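Beta-galactosidase (Marinomonas sp. ef1, PDB 6Y2K) hydrolyses terminal beta-D-galactosyl residues of beta-galactosides as a cold-active, hexameric member of glycoside hydrolase family 42. Local coordinates at residues M244-A249 / D273-Y278; D140-C145 / S263-P268; D419-L424 / Y433-W438. All coordinates share one frame; numbering follows the deposited sequence. Where two conformers were deposited one is given.

Interaction 1 (M244-A249 / D273-Y278); sequences MGFFTA and DKEPLY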
loop_
_atom_site.group_PDB
_atom_site.type_symbol
_atom_site.label_atom_id
_atom_site.label_comp_id
_atom_site.label_asym_id
_atom_site.label_seq_id
_atom_site.Cartn_x
_atom_site.Cartn_y
_atom_site.Cartn_z
ATOM N N MET A 244 -5.932 27.568 -30.028
ATOM C CA MET A 244 -6.321 26.859 -28.808
ATOM C C MET A 244 -5.149 26.172 -28.130
ATOM O O MET A 244 -4.099 25.959 -28.738
ATOM C CB MET A 244 -7.394 25.826 -29.133
ATOM C CG MET A 244 -8.683 26.433 -29.668
ATOM S SD MET A 244 -9.835 25.200 -30.286
ATOM C CE MET A 244 -9.046 24.713 -31.818
ATOM N N GLY A 245 -5.343 25.841 -26.856
ATOM C CA GLY A 245 -4.413 24.991 -26.126
ATOM C C GLY A 245 -4.572 23.546 -26.573
ATOM O O GLY A 245 -5.688 23.083 -26.786
ATOM N N PHE A 246 -3.461 22.840 -26.746
ATOM C CA PHE A 246 -3.459 21.370 -26.850
ATOM C C PHE A 246 -4.205 20.938 -28.104
ATOM O O PHE A 246 -5.086 20.075 -28.061
ATOM C CB PHE A 246 -4.030 20.739 -25.557
ATOM C CG PHE A 246 -3.386 21.281 -24.317
ATOM C CD1 PHE A 246 -2.175 20.762 -23.871
ATOM C CD2 PHE A 246 -3.939 22.365 -23.642
ATOM C CE1 PHE A 246 -1.550 21.283 -22.751
ATOM C CE2 PHE A 246 -3.308 22.902 -22.536
ATOM C CZ PHE A 246 -2.115 22.353 -22.082
ATOM N N PHE A 247 -3.846 21.577 -29.219
ATOM C CA PHE A 247 -4.525 21.370 -30.500
ATOM C C PHE A 247 -3.536 21.475 -31.656
ATOM O O PHE A 247 -2.917 22.521 -31.864
ATOM C CB PHE A 247 -5.684 22.357 -30.704
ATOM C CG PHE A 247 -6.572 21.965 -31.837
ATOM C CD1 PHE A 247 -7.574 21.022 -31.648
ATOM C CD2 PHE A 247 -6.335 22.451 -33.119
ATOM C CE1 PHE A 247 -8.360 20.610 -32.712
ATOM C CE2 PHE A 247 -7.118 22.050 -34.185
ATOM C CZ PHE A 247 -8.127 21.121 -33.984
ATOM N N THR A 248 -3.411 20.400 -32.424
ATOM C CA THR A 248 -2.345 20.280 -33.411
ATOM C C THR A 248 -2.780 19.862 -34.818
ATOM O O THR A 248 -1.926 19.588 -35.662
ATOM C CB THR A 248 -1.307 19.272 -32.900
ATOM O OG1 THR A 248 -1.967 18.039 -32.605
ATOM C CG2 THR A 248 -0.647 19.788 -31.653
ATOM N N ALA A 249 -4.085 19.857 -35.090
ATOM C CA ALA A 249 -4.610 19.241 -36.314
ATOM C C ALA A 249 -4.395 20.036 -37.606
ATOM O O ALA A 249 -4.537 19.461 -38.681
ATOM C CB ALA A 249 -6.087 18.913 -36.148
ATOM N N ASP A 273 -7.686 19.509 -16.042
ATOM C CA ASP A 273 -8.634 18.446 -15.721
ATOM C C ASP A 273 -8.846 17.516 -16.912
ATOM O O ASP A 273 -8.862 16.290 -16.740
ATOM C CB ASP A 273 -9.975 19.021 -15.256
ATOM C CG ASP A 273 -10.995 17.933 -14.942
ATOM O OD1 ASP A 273 -10.927 17.320 -13.855
ATOM O OD2 ASP A 273 -11.871 17.684 -15.795
ATOM N N LYS A 274 -8.984 18.096 -18.105
ATOM C CA LYS A 274 -9.313 17.327 -19.307
ATOM C C LYS A 274 -8.154 16.543 -19.947
ATOM O O LYS A 274 -8.363 15.417 -20.397
ATOM C CB LYS A 274 -9.943 18.243 -20.369
ATOM C CG LYS A 274 -10.415 17.516 -21.625
ATOM C CD LYS A 274 -10.976 18.490 -22.641
ATOM C CE LYS A 274 -11.404 17.768 -23.904
ATOM N NZ LYS A 274 -11.558 18.729 -25.030
ATOM N N GLU A 275 -6.965 17.137 -20.034
ATOM C CA GLU A 275 -5.900 16.596 -20.900
ATOM C C GLU A 275 -5.162 15.375 -20.327
ATOM O O GLU A 275 -4.664 15.434 -19.203
ATOM C CB GLU A 275 -4.869 17.680 -21.250
ATOM C CG GLU A 275 -5.408 18.835 -22.082
ATOM C CD GLU A 275 -5.965 18.429 -23.435
ATOM O OE1 GLU A 275 -6.865 19.142 -23.938
ATOM O OE2 GLU A 275 -5.500 17.417 -24.002
ATOM N N PRO A 276 -5.063 14.276 -21.103
ATOM C CA PRO A 276 -4.268 13.130 -20.634
ATOM C C PRO A 276 -2.774 13.380 -20.459
ATOM O O PRO A 276 -2.108 12.580 -19.810
ATOM C CB PRO A 276 -4.498 12.071 -21.720
ATOM C CG PRO A 276 -5.817 12.415 -22.298
ATOM C CD PRO A 276 -5.865 13.922 -22.289
ATOM N N LEU A 277 -2.241 14.453 -21.040
ATOM C CA LEU A 277 -0.861 14.905 -20.766
ATOM C C LEU A 277 -0.494 14.895 -19.270
ATOM O O LEU A 277 0.612 14.505 -18.888
ATOM C CB LEU A 277 -0.693 16.332 -21.302
ATOM C CG LEU A 277 0.579 17.113 -20.973
ATOM C CD1 LEU A 277 1.782 16.457 -21.613
ATOM C CD2 LEU A 277 0.438 18.544 -21.454
ATOM N N TYR A 278 -1.416 15.362 -18.435
ATOM C CA TYR A 278 -1.111 15.606 -17.035
ATOM C C TYR A 278 -1.303 14.371 -16.161
ATOM O O TYR A 278 -2.221 13.577 -16.383
ATOM C CB TYR A 278 -1.950 16.774 -16.521
ATOM C CG TYR A 278 -1.652 18.066 -17.254
ATOM C CD1 TYR A 278 -0.377 18.635 -17.206
ATOM C CD2 TYR A 278 -2.633 18.716 -18.008
ATOM C CE1 TYR A 278 -0.091 19.813 -17.879
ATOM C CE2 TYR A 278 -2.356 19.895 -18.682
ATOM C CZ TYR A 278 -1.082 20.448 -18.607
ATOM O OH TYR A 278 -0.787 21.635 -19.263
HETATM O O HOH W 1 -5.408 17.568 -26.693
#
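With chi1 of -50°, CG of Phe246 lies anti to its own carbonyl carbon, which sets the ring beside Glu275; there a similar first torsion places Glu275 CG over the phenyl, and the bend at chi2 (-60°) folds the carboxylate back to Phe246 CB. This CH-pi contact has Glu275 CG 4.2 Å from the centroid of the Phe246 ring, over one face but displaced toward the rim. The carboxylate brings its OE1 3.6 Å from Phe246 CB, and its plane is nearly parallel to that of the phenyl (14° apart). One water joins the two loops: it donates to Phe246 O and, at 2.7 Å, to Glu275 OE2. The far end of the phenyl meets Leu277 and Tyr278 obliquely, with Phe246 CE1 3.6 Å from Leu277 CD2 and Phe246 CZ 3.2 Å from Tyr278 OH. That hydroxyl has its hydrogen-bond partner in Tyr440, and His298 meets the Phe246 ring edge-to-face. The contact thus ties the loop following barrel strand 238-244 to the exit of helix 268-274, beside helix 435-448, on which Leu277 rests through Phe437 and Tyr440.

Interaction 2 (D140-C145 / S263-P268); sequences DNEYGC and SWDSYP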
loop_
_atom_site.group_PDB
_atom_site.type_symbol
_atom_site.label_atom_id
_atom_site.label_comp_id
_atom_site.label_asym_id
_atom_site.label_seq_id
_atom_site.Cartn_x
_atom_site.Cartn_y
_atom_site.Cartn_z
ATOM N N ASP A 140 -13.391 34.089 -38.372
ATOM C CA ASP A 140 -14.064 32.872 -37.910
ATOM C C ASP A 140 -13.941 32.794 -36.355
ATOM O O ASP A 140 -14.032 33.835 -35.669
ATOM C CB ASP A 140 -13.464 31.670 -38.676
ATOM C CG ASP A 140 -14.354 30.420 -38.684
ATOM O OD1 ASP A 140 -14.217 29.601 -37.733
ATOM O OD2 ASP A 140 -15.110 30.212 -39.666
ATOM N N ASN A 141 -13.773 31.593 -35.801
ATOM C CA ASN A 141 -13.613 31.397 -34.360
ATOM C C ASN A 141 -13.109 29.977 -34.095
ATOM O O ASN A 141 -13.843 29.015 -34.306
ATOM C CB ASN A 141 -14.931 31.611 -33.607
ATOM C CG ASN A 141 -14.735 31.613 -32.098
ATOM O OD1 ASN A 141 -14.258 32.608 -31.517
ATOM N ND2 ASN A 141 -15.079 30.495 -31.454
ATOM N N GLU A 142 -11.859 29.864 -33.654
ATOM C CA GLU A 142 -11.265 28.595 -33.227
ATOM C C GLU A 142 -11.379 27.516 -34.299
ATOM O O GLU A 142 -12.048 26.495 -34.119
ATOM C CB GLU A 142 -11.872 28.113 -31.892
ATOM C CG GLU A 142 -11.535 28.979 -30.677
ATOM C CD GLU A 142 -11.928 28.321 -29.356
ATOM O OE1 GLU A 142 -12.954 27.610 -29.327
ATOM O OE2 GLU A 142 -11.211 28.504 -28.339
ATOM N N TYR A 143 -10.711 27.764 -35.423
ATOM C CA TYR A 143 -10.566 26.780 -36.484
ATOM C C TYR A 143 -10.160 25.466 -35.852
ATOM O O TYR A 143 -9.234 25.440 -35.038
ATOM C CB TYR A 143 -9.450 27.164 -37.473
ATOM C CG TYR A 143 -9.686 28.369 -38.364
ATOM C CD1 TYR A 143 -10.916 28.597 -38.973
ATOM C CD2 TYR A 143 -8.646 29.249 -38.648
ATOM C CE1 TYR A 143 -11.112 29.690 -39.815
ATOM C CE2 TYR A 143 -8.834 30.344 -39.484
ATOM C CZ TYR A 143 -10.063 30.560 -40.068
ATOM O OH TYR A 143 -10.244 31.650 -40.901
ATOM N N GLY A 144 -10.851 24.389 -36.221
ATOM C CA GLY A 144 -10.482 23.047 -35.782
ATOM C C GLY A 144 -11.130 22.590 -34.484
ATOM O O GLY A 144 -11.131 21.385 -34.213
ATOM N N CYS A 145 -11.717 23.504 -33.696
ATOM C CA CYS A 145 -12.294 23.118 -32.397
ATOM C C CYS A 145 -13.294 21.985 -32.600
ATOM O O CYS A 145 -13.995 21.934 -33.620
ATOM C CB CYS A 145 -12.975 24.290 -31.679
ATOM S SG CYS A 145 -13.242 23.989 -29.906
ATOM N N SER A 263 -3.370 34.973 -31.739
ATOM C CA SER A 263 -4.029 35.017 -30.442
ATOM C C SER A 263 -4.419 33.613 -30.047
ATOM O O SER A 263 -4.511 32.727 -30.900
ATOM C CB SER A 263 -5.257 35.925 -30.452
ATOM O OG SER A 263 -6.330 35.367 -31.174
ATOM N N TRP A 264 -4.630 33.401 -28.754
ATOM C CA TRP A 264 -5.080 32.093 -28.296
ATOM C C TRP A 264 -5.944 32.146 -27.055
ATOM O O TRP A 264 -6.074 33.190 -26.403
ATOM C CB TRP A 264 -3.899 31.116 -28.165
ATOM C CG TRP A 264 -3.139 31.212 -26.898
ATOM C CD1 TRP A 264 -2.276 32.201 -26.533
ATOM C CD2 TRP A 264 -3.140 30.258 -25.831
ATOM N NE1 TRP A 264 -1.746 31.931 -25.291
ATOM C CE2 TRP A 264 -2.258 30.742 -24.837
ATOM C CE3 TRP A 264 -3.790 29.033 -25.624
ATOM C CZ2 TRP A 264 -2.026 30.053 -23.644
ATOM C CZ3 TRP A 264 -3.565 28.345 -24.431
ATOM C CH2 TRP A 264 -2.683 28.853 -23.462
ATOM N N ASP A 265 -6.561 31.001 -26.771
ATOM C CA ASP A 265 -7.629 30.894 -25.805
ATOM C C ASP A 265 -7.181 29.975 -24.673
ATOM O O ASP A 265 -7.067 28.761 -24.865
ATOM C CB ASP A 265 -8.890 30.369 -26.508
ATOM C CG ASP A 265 -9.373 31.293 -27.634
ATOM O OD1 ASP A 265 -8.967 32.465 -27.660
ATOM O OD2 ASP A 265 -10.173 30.860 -28.493
ATOM N N SER A 266 -6.930 30.575 -23.508
ATOM C CA SER A 266 -6.291 29.917 -22.372
ATOM C C SER A 266 -7.282 29.642 -21.253
ATOM O O SER A 266 -7.822 30.569 -20.627
ATOM C CB SER A 266 -5.150 30.768 -21.815
ATOM O OG SER A 266 -4.519 30.096 -20.725
ATOM N N TYR A 267 -7.492 28.354 -20.988
ATOM C CA TYR A 267 -8.367 27.910 -19.928
ATOM C C TYR A 267 -7.621 26.886 -19.079
ATOM O O TYR A 267 -7.870 25.683 -19.196
ATOM C CB TYR A 267 -9.644 27.342 -20.528
ATOM C CG TYR A 267 -10.445 28.351 -21.315
ATOM C CD1 TYR A 267 -11.284 29.258 -20.666
ATOM C CD2 TYR A 267 -10.366 28.406 -22.707
ATOM C CE1 TYR A 267 -12.021 30.186 -21.376
ATOM C CE2 TYR A 267 -11.103 29.331 -23.430
ATOM C CZ TYR A 267 -11.927 30.220 -22.759
ATOM O OH TYR A 267 -12.676 31.126 -23.460
ATOM N N PRO A 268 -6.698 27.360 -18.218
ATOM C CA PRO A 268 -5.782 26.475 -17.491
ATOM C C PRO A 268 -6.436 25.384 -16.640
ATOM O O PRO A 268 -5.880 24.293 -16.539
ATOM C CB PRO A 268 -5.001 27.447 -16.595
ATOM C CG PRO A 268 -5.082 28.741 -17.310
ATOM C CD PRO A 268 -6.484 28.767 -17.821
#
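Glu142 and Asp265 meet through their carboxylates, with Glu142 OE2 and Asp265 OD2 2.6 Å apart. The two groups approach obliquely, their planes turned 38° from each other, and Asp265 OD2 also lies 3.2 Å from Glu142 CG, so it lies alongside the CG-CD part of the glutamate chain. Glu142 reaches across with its chain extended beyond CG (chi2 -169°), while the shorter Asp265 points from its strand toward it. The other glutamate oxygen, OE1, is hydrogen-bonded to a bound glycerol.

Behind this pair, the backbone around Glu142 is held by several hydrogen bonds. Cys145 N donates to Glu142 O at 3.0 Å, closing a type II turn with Gly144 in its third position, and the N-H of Glu142 is bound by the side chain of Asn242, which also grips Asn141 OD1. One residue further back, Asn141 N donates to Asp140 OD1 at 2.8 Å, meeting it on the anti side and 32° out of the carboxylate plane; the same oxygen forms a salt bridge with Arg104. Met244 packs on Glu142, and Asp265 rests on Met313 of the next strand.

Both segments stand at the C-terminal ends of strands 134-138 and 261-266 of the eight-stranded TIM barrel, the end that carries the active site in this fold. An Asn-Glu pair just after the fourth strand, as Asn141-Glu142 is here, is characteristic of clan GH-A glycosidases, where this glutamate is probably the acid/base catalyst.

Interaction 3 (D419-L424 / Y433-W438); sequences DACWSL and YRYFFW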
loop_
_atom_site.group_PDB
_atom_site.type_symbol
_atom_site.label_atom_id
_atom_site.label_comp_id
_atom_site.label_asym_id
_atom_site.label_seq_id
_atom_site.Cartn_x
_atom_site.Cartn_y
_atom_site.Cartn_z
ATOM N N ASP A 419 4.129 19.256 -38.921
ATOM C CA ASP A 419 4.283 18.108 -39.803
ATOM C C ASP A 419 4.888 16.910 -39.067
ATOM O O ASP A 419 4.437 15.780 -39.260
ATOM C CB ASP A 419 5.101 18.456 -41.050
ATOM C CG ASP A 419 4.857 17.493 -42.181
ATOM O OD1 ASP A 419 3.789 17.609 -42.821
ATOM O OD2 ASP A 419 5.725 16.619 -42.421
ATOM N N ALA A 420 5.889 17.163 -38.219
ATOM C CA ALA A 420 6.467 16.127 -37.350
ATOM C C ALA A 420 5.419 15.573 -36.378
ATOM O O ALA A 420 5.323 14.360 -36.191
ATOM C CB ALA A 420 7.666 16.666 -36.575
ATOM N N CYS A 421 4.632 16.466 -35.785
ATOM C CA CYS A 421 3.531 16.062 -34.902
ATOM C C CYS A 421 2.577 15.064 -35.572
ATOM O O CYS A 421 2.252 14.021 -34.994
ATOM C CB CYS A 421 2.749 17.288 -34.425
ATOM S SG CYS A 421 1.603 16.926 -33.090
ATOM N N TRP A 422 2.166 15.368 -36.801
ATOM C CA TRP A 422 1.278 14.489 -37.575
ATOM C C TRP A 422 1.935 13.135 -37.859
ATOM O O TRP A 422 1.328 12.084 -37.632
ATOM C CB TRP A 422 0.854 15.146 -38.896
ATOM C CG TRP A 422 0.229 16.506 -38.746
ATOM C CD1 TRP A 422 -0.474 16.970 -37.673
ATOM C CD2 TRP A 422 0.220 17.562 -39.717
ATOM N NE1 TRP A 422 -0.896 18.259 -37.905
ATOM C CE2 TRP A 422 -0.490 18.644 -39.153
ATOM C CE3 TRP A 422 0.747 17.701 -41.005
ATOM C CZ2 TRP A 422 -0.698 19.846 -39.839
ATOM C CZ3 TRP A 422 0.549 18.903 -41.688
ATOM C CH2 TRP A 422 -0.169 19.959 -41.097
ATOM N N SER A 423 3.179 13.167 -38.331
ATOM C CA SER A 423 3.944 11.953 -38.597
ATOM C C SER A 423 4.011 11.040 -37.363
ATOM O O SER A 423 3.625 9.868 -37.420
ATOM C CB SER A 423 5.359 12.304 -39.077
ATOM O OG SER A 423 6.164 11.129 -39.147
ATOM N N LEU A 424 4.451 11.607 -36.244
ATOM C CA LEU A 424 4.620 10.850 -35.005
ATOM C C LEU A 424 3.292 10.385 -34.369
ATOM O O LEU A 424 3.251 9.341 -33.727
ATOM C CB LEU A 424 5.457 11.668 -34.010
ATOM C CG LEU A 424 6.888 11.953 -34.505
ATOM C CD1 LEU A 424 7.476 13.167 -33.813
ATOM C CD2 LEU A 424 7.793 10.766 -34.287
ATOM N N TYR A 433 4.204 7.013 -26.215
ATOM C CA TYR A 433 4.912 8.141 -26.818
ATOM C C TYR A 433 3.945 9.076 -27.541
ATOM O O TYR A 433 3.148 8.636 -28.361
ATOM C CB TYR A 433 5.970 7.654 -27.822
ATOM C CG TYR A 433 6.756 8.795 -28.456
ATOM C CD1 TYR A 433 6.216 9.562 -29.494
ATOM C CD2 TYR A 433 8.032 9.123 -27.997
ATOM C CE1 TYR A 433 6.924 10.615 -30.054
ATOM C CE2 TYR A 433 8.755 10.175 -28.554
ATOM C CZ TYR A 433 8.198 10.920 -29.584
ATOM O OH TYR A 433 8.911 11.970 -30.135
ATOM N N ARG A 434 4.079 10.373 -27.268
ATOM C CA ARG A 434 3.335 11.410 -27.957
ATOM C C ARG A 434 4.262 12.603 -28.201
ATOM O O ARG A 434 4.874 13.103 -27.260
ATOM C CB ARG A 434 2.151 11.814 -27.095
ATOM C CG ARG A 434 0.995 12.391 -27.865
ATOM C CD ARG A 434 0.017 11.326 -28.327
ATOM N NE ARG A 434 -1.314 11.898 -28.471
ATOM C CZ ARG A 434 -2.265 11.818 -27.547
ATOM N NH1 ARG A 434 -3.439 12.382 -27.767
ATOM N NH2 ARG A 434 -2.053 11.166 -26.415
ATOM N N TYR A 435 4.377 13.044 -29.454
ATOM C CA TYR A 435 5.254 14.164 -29.810
ATOM C C TYR A 435 4.993 15.380 -28.929
ATOM O O TYR A 435 5.919 15.936 -28.347
ATOM C CB TYR A 435 5.055 14.551 -31.267
ATOM C CG TYR A 435 5.838 15.771 -31.743
ATOM C CD1 TYR A 435 7.218 15.726 -31.879
ATOM C CD2 TYR A 435 5.189 16.964 -32.071
ATOM C CE1 TYR A 435 7.940 16.825 -32.338
ATOM C CE2 TYR A 435 5.900 18.066 -32.533
ATOM C CZ TYR A 435 7.272 17.988 -32.672
ATOM O OH TYR A 435 7.997 19.063 -33.133
ATOM N N PHE A 436 3.731 15.775 -28.831
ATOM C CA PHE A 436 3.366 16.939 -28.031
ATOM C C PHE A 436 3.778 16.786 -26.561
ATOM O O PHE A 436 4.296 17.734 -25.958
ATOM C CB PHE A 436 1.863 17.236 -28.129
ATOM C CG PHE A 436 1.485 18.566 -27.550
ATOM C CD1 PHE A 436 1.303 18.717 -26.182
ATOM C CD2 PHE A 436 1.352 19.674 -28.368
ATOM C CE1 PHE A 436 0.977 19.949 -25.648
ATOM C CE2 PHE A 436 1.027 20.911 -27.841
ATOM C CZ PHE A 436 0.836 21.046 -26.480
ATOM N N PHE A 437 3.545 15.602 -25.989
ATOM C CA PHE A 437 3.891 15.348 -24.586
ATOM C C PHE A 437 5.406 15.499 -24.395
ATOM O O PHE A 437 5.856 16.122 -23.439
ATOM C CB PHE A 437 3.489 13.937 -24.130
ATOM C CG PHE A 437 2.002 13.680 -24.040
ATOM C CD1 PHE A 437 1.038 14.529 -24.596
ATOM C CD2 PHE A 437 1.566 12.492 -23.449
ATOM C CE1 PHE A 437 -0.314 14.215 -24.521
ATOM C CE2 PHE A 437 0.218 12.180 -23.373
ATOM C CZ PHE A 437 -0.722 13.044 -23.911
ATOM N N TRP A 438 6.176 14.908 -25.301
ATOM C CA TRP A 438 7.640 14.955 -25.237
ATOM C C TRP A 438 8.148 16.400 -25.337
ATOM O O TRP A 438 8.989 16.805 -24.534
ATOM C CB TRP A 438 8.255 14.064 -26.325
ATOM C CG TRP A 438 9.761 14.125 -26.418
ATOM C CD1 TRP A 438 10.481 14.519 -27.495
ATOM C CD2 TRP A 438 10.714 13.784 -25.397
ATOM N NE1 TRP A 438 11.827 14.452 -27.225
ATOM C CE2 TRP A 438 12.003 14.004 -25.944
ATOM C CE3 TRP A 438 10.609 13.323 -24.078
ATOM C CZ2 TRP A 438 13.188 13.764 -25.217
ATOM C CZ3 TRP A 438 11.784 13.089 -23.347
ATOM C CH2 TRP A 438 13.058 13.326 -23.921
#
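Tyr435 receives most of the apolar contacts, its ring inserted against one side of helix 418-426. Cys421 and Leu424 approach it most closely: Cys421 CB lies 3.4 Å from Tyr435 CD2, and Leu424 CD1 is 3.2 Å from Tyr435 CD1, a tight and oblique approach. Leu424 also reaches the neighbouring tyrosine, its CD2 4.3 Å from Tyr433 CE1. A chi1 of 176° carries the Tyr435 ring away from its own backbone N and across to helix 418-426, where Ala420 CB lies over one ring face, 4.1 Å from Tyr435 CZ, and the backbone N of Cys421 stands 3.7 Å above the ring plane. The sulfur contact is of another kind: Cys421 SG sits at the ring edge, 5.0 Å from the centroid of Tyr435 and 74° off the normal. Polar groups bond elsewhere, the hydroxyl of Tyr435 to the backbone N of Asp417, while Tyr433 makes a cation-pi contact with Arg496. Buried throughout, helix 418-426 packs on the start of helix 435-448 and on Tyr433 just before it; both helices follow strand 412-415 of the mixed sheet in the trimerisation domain, a domain assigned to the class I glutamine amidotransferase-like superfamily.

Overall arrangement
Interactions 1 and 2 belong to the TIM-barrel region and interlace along the chain, strand 261-266 running on into helix 268-274; Met244 and Phe247 of the first touch the 142-145 turn of the second. Interaction 3 lies in the trimerisation domain, yet meets interaction 1 directly: Thr248 O is probably hydrogen-bonded to Trp422 NE1, and Phe246 packs on Phe436. Interaction 1 therefore lies between the other two, whose nearest atoms are about 9 Å apart. The chemistry differs: a buried acid pair at the barrel mouth in interaction 2, a partly buried, water-bridged aromatic contact in interaction 1, and wholly buried apolar helix packing in interaction 3.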